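Local coordinates for pseudouridylate synthase RPUSD4, mitochondrial (Homo sapiens, PDB 5UBA), which converts uridine to pseudouridine in mitochondrial RNAs, including 16S ribosomal RNA, a modification needed to assemble that RNA into a functional mitochondrial ribosome, at residues H253-I258 with N270-L275. Sequence-based numbering, arbitrary orientation. Where two conformers were deposited one is given.
Sequences HARQLI and NLVCKL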
ATOM      1  N   HIS A 253      -3.714   0.623   2.830  1.00 12.65           N
ATOM      2  CA  HIS A 253      -3.892   2.066   2.722  1.00 12.27           C
ATOM      3  C   HIS A 253      -2.592   2.814   3.062  1.00 12.27           C
ATOM      4  O   HIS A 253      -2.005   2.590   4.132  1.00 12.31           O
ATOM      5  CB  HIS A 253      -4.984   2.486   3.690  1.00 12.95           C
ATOM      6  CG  HIS A 253      -5.262   3.954   3.708  1.00 13.27           C
ATOM      7  ND1 HIS A 253      -5.770   4.644   2.615  1.00 13.90           N
ATOM      8  CD2 HIS A 253      -5.124   4.860   4.700  1.00 13.73           C
ATOM      9  CE1 HIS A 253      -5.955   5.904   2.960  1.00 14.24           C
ATOM     10  NE2 HIS A 253      -5.564   6.071   4.210  1.00 14.04           N
ATOM     11  N   ALA A 254      -2.193   3.718   2.159  1.00 11.96           N
ATOM     12  CA  ALA A 254      -1.077   4.630   2.417  1.00 12.19           C
ATOM     13  C   ALA A 254      -1.638   5.755   3.288  1.00 12.56           C
ATOM     14  O   ALA A 254      -2.294   6.699   2.819  1.00 13.27           O
ATOM     15  CB  ALA A 254      -0.506   5.152   1.104  1.00 12.01           C
ATOM     16  N   ARG A 255      -1.439   5.579   4.592  1.00 12.89           N
ATOM     17  CA  ARG A 255      -2.022   6.420   5.615  1.00 14.08           C
ATOM     18  C   ARG A 255      -1.317   7.741   5.809  1.00 14.42           C
ATOM     19  O   ARG A 255      -1.955   8.768   6.053  1.00 15.15           O
ATOM     20  CB  ARG A 255      -2.026   5.643   6.941  1.00 15.21           C
ATOM     21  CG  ARG A 255      -2.479   6.424   8.147  1.00 17.35           C
ATOM     22  CD  ARG A 255      -3.927   6.782   8.051  1.00 19.26           C
ATOM     23  NE  ARG A 255      -4.400   7.289   9.323  1.00 20.73           N
ATOM     24  CZ  ARG A 255      -5.650   7.663   9.553  1.00 21.95           C
ATOM     25  NH1 ARG A 255      -6.573   7.595   8.595  1.00 21.54           N
ATOM     26  NH2 ARG A 255      -5.983   8.097  10.775  1.00 24.30           N
ATOM     27  N   GLN A 256       0.000   7.710   5.824  1.00 14.18           N
ATOM     28  CA  GLN A 256       0.762   8.894   6.178  1.00 15.43           C
ATOM     29  C   GLN A 256       2.084   8.962   5.423  1.00 15.38           C
ATOM     30  O   GLN A 256       2.727   7.939   5.214  1.00 14.88           O
ATOM     31  CB  GLN A 256       1.035   8.865   7.681  1.00 16.68           C
ATOM     32  CG  GLN A 256       1.882   9.992   8.242  1.00 18.01           C
ATOM     33  CD  GLN A 256       1.946   9.949   9.750  1.00 20.08           C
ATOM     34  OE1 GLN A 256       2.055   8.865  10.344  1.00 21.45           O
ATOM     35  NE2 GLN A 256       1.872  11.123  10.393  1.00 20.68           N
ATOM     36  N   LEU A 257       2.508  10.187   5.088  1.00 14.87           N
ATOM     37  CA  LEU A 257       3.844  10.475   4.575  1.00 16.23           C
ATOM     38  C   LEU A 257       4.394  11.653   5.321  1.00 16.54           C
ATOM     39  O   LEU A 257       3.694  12.657   5.449  1.00 17.71           O
ATOM     40  CB  LEU A 257       3.795  10.887   3.102  1.00 18.01           C
ATOM     41  CG  LEU A 257       3.654   9.870   2.006  1.00 19.35           C
ATOM     42  CD1 LEU A 257       3.748  10.569   0.657  1.00 21.14           C
ATOM     43  CD2 LEU A 257       4.722   8.772   2.103  1.00 19.50           C
ATOM     44  N   ILE A 258       5.628  11.564   5.802  1.00 16.47           N
ATOM     45  CA  ILE A 258       6.270  12.728   6.423  1.00 18.93           C
ATOM     46  C   ILE A 258       7.467  13.064   5.529  1.00 18.98           C
ATOM     47  O   ILE A 258       8.391  12.257   5.399  1.00 19.39           O
ATOM     48  CB  ILE A 258       6.692  12.496   7.883  1.00 19.34           C
ATOM     49  CG1 ILE A 258       5.510  11.960   8.716  1.00 20.35           C
ATOM     50  CG2 ILE A 258       7.239  13.805   8.472  1.00 19.79           C
ATOM     51  CD1 ILE A 258       5.896  11.570  10.131  1.00 22.48           C
ATOM     52  N   ASN A 270       3.609  16.776   6.981  1.00 20.20           N
ATOM     53  CA  ASN A 270       3.083  15.569   7.602  1.00 19.22           C
ATOM     54  C   ASN A 270       1.687  15.347   7.046  1.00 18.34           C
ATOM     55  O   ASN A 270       0.727  15.992   7.461  1.00 20.25           O
ATOM     56  CB  ASN A 270       3.078  15.760   9.120  1.00 19.71           C
ATOM     57  CG  ASN A 270       2.665  14.512   9.875  1.00 21.67           C
ATOM     58  OD1 ASN A 270       1.795  13.754   9.436  1.00 21.36           O
ATOM     59  ND2 ASN A 270       3.278  14.307  11.052  1.00 23.92           N
ATOM     60  N   LEU A 271       1.589  14.435   6.081  1.00 17.85           N
ATOM     61  CA  LEU A 271       0.381  14.238   5.272  1.00 17.21           C
ATOM     62  C   LEU A 271      -0.325  12.993   5.743  1.00 16.91           C
ATOM     63  O   LEU A 271       0.307  11.927   5.848  1.00 16.01           O
ATOM     64  CB  LEU A 271       0.775  14.066   3.801  1.00 16.99           C
ATOM     65  CG  LEU A 271       1.529  15.258   3.190  1.00 17.40           C
ATOM     66  CD1 LEU A 271       2.277  14.875   1.940  1.00 17.74           C
ATOM     67  CD2 LEU A 271       0.620  16.431   2.850  1.00 17.91           C
ATOM     68  N   VAL A 272      -1.616  13.089   6.056  0.50 16.55           N
ATOM     69  CA  VAL A 272      -2.384  11.929   6.509  0.50 16.71           C
ATOM     70  C   VAL A 272      -3.697  11.866   5.748  0.50 16.79           C
ATOM     71  O   VAL A 272      -4.329  12.910   5.547  0.50 17.35           O
ATOM     72  CB  VAL A 272      -2.634  11.971   8.029  0.50 17.23           C
ATOM     73  CG1 VAL A 272      -3.560  10.833   8.480  0.50 17.36           C
ATOM     74  CG2 VAL A 272      -1.308  11.922   8.778  0.50 18.01           C
ATOM     75  N   CYS A 273      -4.106  10.648   5.357  1.00 15.49           N
ATOM     76  CA  CYS A 273      -5.307  10.389   4.554  1.00 15.77           C
ATOM     77  C   CYS A 273      -6.284   9.502   5.314  1.00 16.20           C
ATOM     78  O   CYS A 273      -5.911   8.433   5.817  1.00 15.49           O
ATOM     79  CB  CYS A 273      -4.935   9.699   3.223  1.00 15.79           C
ATOM     80  SG  CYS A 273      -6.293   9.603   2.062  1.00 17.05           S
ATOM     81  N   LYS A 274      -7.554   9.923   5.342  1.00 17.14           N
ATOM     82  CA  LYS A 274      -8.626   9.084   5.864  1.00 17.05           C
ATOM     83  C   LYS A 274      -8.648   7.716   5.209  1.00 16.93           C
ATOM     84  O   LYS A 274      -8.325   7.550   4.026  1.00 15.86           O
ATOM     85  CB  LYS A 274     -10.009   9.738   5.622  1.00 19.63           C
ATOM     86  CG  LYS A 274     -10.435   9.811   4.170  1.00 21.70           C
ATOM     87  CD  LYS A 274     -11.774  10.514   3.957  1.00 23.62           C
ATOM     88  CE  LYS A 274     -12.104  10.637   2.475  1.00 25.80           C
ATOM     89  NZ  LYS A 274     -12.174   9.323   1.774  1.00 29.84           N
ATOM     90  N   LEU A 275      -9.131   6.728   5.967  1.00 17.82           N
ATOM     91  CA  LEU A 275      -9.326   5.415   5.404  1.00 17.09           C
ATOM     92  C   LEU A 275     -10.497   5.422   4.431  1.00 17.02           C
ATOM     93  O   LEU A 275     -11.470   6.184   4.643  1.00 19.76           O
ATOM     94  CB  LEU A 275      -9.650   4.399   6.502  1.00 17.28           C
ATOM     95  CG  LEU A 275      -8.527   3.984   7.442  1.00 17.40           C
ATOM     96  CD1 LEU A 275      -9.091   3.254   8.660  1.00 18.17           C
ATOM     97  CD2 LEU A 275      -7.514   3.136   6.709  1.00 17.44           C
TER
HETATM   98  O   HOH W   1       2.765  12.213  13.196  1.00 37.63           O
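With chi1 at 179°, the imidazole of His253 swings away from its own backbone N and reaches the chain at Cys273 and Leu275; Arg255, whose CG is likewise anti but whose chain bends at chi2, folds its guanidinium back to the same place. Both side chains converge on the carbonyl of Cys273. His253 NE2 donates to Cys273 O over 2.9 Å in a nearly straight bond that lies in the ring plane, although the donor stands well above the carbonyl plane. Arg255 NH1 adds a weak bond to Cys273 O, 3.0 Å long but bent at the hydrogen. Since His253 ND1 is bonded to Thr87, both ring nitrogens are engaged and the ring's rotation is fixed; Leu275 CA lies over one face, toward the rim, in a CH-pi contact. Val272 CG1 sits over one face of the Arg255 guanidinium, 3.7 Å from NE.

Further along, Gln256 extends to place NE2 2.8 Å from Asn270 OD1; the acceptor lies in the Gln256 amide plane, yet the two amides are turned 47° apart. One water accepts from Gln256 NE2 and Asn270 ND2, closing a small polar ring. On the face of the sheet opposite Gln256, Val272 and Asn270, Leu257 and Leu271 both pack against Val91 of strand 89-93.

Backbone bonds set the register: Leu257 and Leu271 exchange a reciprocal pair of N-H to O bonds, and Cys273 N meets Arg255 O at 2.9 Å. Across from Lys114 of strand 112-120, Arg255 and Gln256 form a classic beta bulge. The short strands 253-258 and 270-272 run antiparallel, their directions 172° apart, as the two arms of a beta hairpin within the mixed sheet of the RluA-family pseudouridine synthase domain, with Ala254 about 10 Å, side chain to side chain, from Asp83, the probable catalytic aspartate.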